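Local structure of ABC transporter substrate-binding protein (Vibrio cholerae, 3LKV) at residues H129-I133 / V223-A227. The protein probably serves as the periplasmic substrate-binding component of an ABC transporter, and holds a phenylalanine in the cleft between its two lobes. Residues are numbered along the deposited sequence; the frame is centred on the assembly and turned at random.
Sequences HVELI and VFGAA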
# COMPACT_ATOMS: atom_id res chain seq x y z
N HIS A 129 26.34 -12.80 -20.23
CA HIS A 129 26.77 -13.05 -18.87
C HIS A 129 28.03 -13.95 -18.80
O HIS A 129 28.90 -13.73 -17.98
CB HIS A 129 25.65 -13.70 -18.03
CG HIS A 129 24.49 -12.81 -17.75
ND1 HIS A 129 23.28 -13.28 -17.29
CD2 HIS A 129 24.34 -11.46 -17.85
CE1 HIS A 129 22.44 -12.27 -17.13
NE2 HIS A 129 23.06 -11.15 -17.45
N VAL A 130 28.10 -14.97 -19.64
CA VAL A 130 29.26 -15.83 -19.65
C VAL A 130 30.50 -15.06 -20.08
O VAL A 130 31.60 -15.22 -19.49
CB VAL A 130 29.04 -17.00 -20.60
CG1 VAL A 130 30.36 -17.81 -20.82
CG2 VAL A 130 27.89 -17.88 -20.04
N GLU A 131 30.34 -14.24 -21.12
CA GLU A 131 31.45 -13.45 -21.64
C GLU A 131 31.86 -12.49 -20.54
O GLU A 131 33.04 -12.29 -20.33
CB GLU A 131 31.14 -12.75 -22.99
CG GLU A 131 31.03 -13.81 -24.14
CD GLU A 131 30.53 -13.32 -25.55
OE1 GLU A 131 29.58 -12.49 -25.65
OE2 GLU A 131 31.08 -13.85 -26.57
N LEU A 132 30.91 -12.00 -19.77
CA LEU A 132 31.25 -11.08 -18.70
C LEU A 132 31.97 -11.78 -17.53
O LEU A 132 32.94 -11.23 -16.98
CB LEU A 132 30.01 -10.32 -18.28
CG LEU A 132 30.13 -9.22 -17.23
CD1 LEU A 132 31.25 -8.23 -17.55
CD2 LEU A 132 28.77 -8.50 -17.14
N ILE A 133 31.54 -13.00 -17.19
CA ILE A 133 32.19 -13.80 -16.16
C ILE A 133 33.64 -14.07 -16.57
O ILE A 133 34.54 -13.95 -15.76
CB ILE A 133 31.45 -15.14 -15.90
CG1 ILE A 133 30.13 -14.91 -15.15
CG2 ILE A 133 32.28 -16.08 -15.06
CD1 ILE A 133 29.12 -16.18 -15.20
N VAL A 223 29.98 -15.27 -6.68
CA VAL A 223 28.69 -15.44 -7.34
C VAL A 223 28.51 -14.29 -8.33
O VAL A 223 28.70 -13.14 -7.96
CB VAL A 223 27.57 -15.42 -6.27
CG1 VAL A 223 26.14 -15.46 -6.89
CG2 VAL A 223 27.78 -16.55 -5.33
N PHE A 224 28.19 -14.60 -9.58
CA PHE A 224 27.80 -13.61 -10.57
C PHE A 224 26.28 -13.66 -10.68
O PHE A 224 25.71 -14.74 -10.82
CB PHE A 224 28.39 -13.93 -11.95
CG PHE A 224 27.98 -12.95 -12.99
CD1 PHE A 224 28.67 -11.78 -13.16
CD2 PHE A 224 26.84 -13.15 -13.71
CE1 PHE A 224 28.23 -10.82 -14.06
CE2 PHE A 224 26.38 -12.21 -14.63
CZ PHE A 224 27.07 -11.04 -14.81
N GLY A 225 25.65 -12.49 -10.61
CA GLY A 225 24.21 -12.39 -10.58
C GLY A 225 23.55 -11.99 -11.89
O GLY A 225 24.00 -11.08 -12.58
N ALA A 226 22.45 -12.63 -12.22
CA ALA A 226 21.68 -12.25 -13.42
C ALA A 226 20.71 -11.12 -13.08
O ALA A 226 20.00 -10.58 -13.95
CB ALA A 226 20.96 -13.50 -13.98
N ALA A 227 20.66 -10.77 -11.80
CA ALA A 227 19.75 -9.73 -11.30
C ALA A 227 20.52 -8.85 -10.34
O ALA A 227 21.30 -9.34 -9.54
CB ALA A 227 18.54 -10.36 -10.57
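Phe-224 reaches from strand 223-225 to helix 126-136 and meets His-129 and Leu-132, two helix residues that point at the strand, and Ile-133, which bends its CG1-CD1 branch over to the ring. Its ring stands well off the strand because CG lies anti to the backbone N (chi1 178°), and more of its surface is buried by 129-133 than that of any other residue of 223-227. Near the root of the ring, Ile-133 CG1 lies 3.6 Å from Phe-224 CG in an off-centre CH-pi contact, and Ile-133 CD1 touches Phe-224 CB and CD2. At the far end Leu-132 CD2 comes 3.8 Å from Phe-224 CZ. The aliphatic branches place methyl and methylene groups against the ring, and buried hydrocarbon needs no hydrogen-bonding partner. His-129 brings the third contact: Phe-224 CE2 sits over one face of the imidazole, 3.7 Å from His-129 CG, with the two planes inclined at 56°, so the aromatic pair is neither a stack nor a T. Both imidazole nitrogens are hydrogen-bonded, ND1 with Tyr-198 OH and NE2 with Leu-239 O, which fixes the ring's rotation and lets a histidine serve in a buried interface. After Gly-225, whose backbone bonds to strand 237-240, comes Ala-226. Here a methyl is enough: Ala-226 CB lies 3.7 Å from His-129 CE1, in a place where the small residue lets the imidazole come close to the backbone. The side chain of Ala-226 is also about 7 Å from the bound phenylalanine. Helix against strand at 142° between their directions, joined by apolar side chains and one histidine with no cross-segment hydrogen bond, is the alpha/beta layering of one lobe of a type 1 periplasmic binding protein.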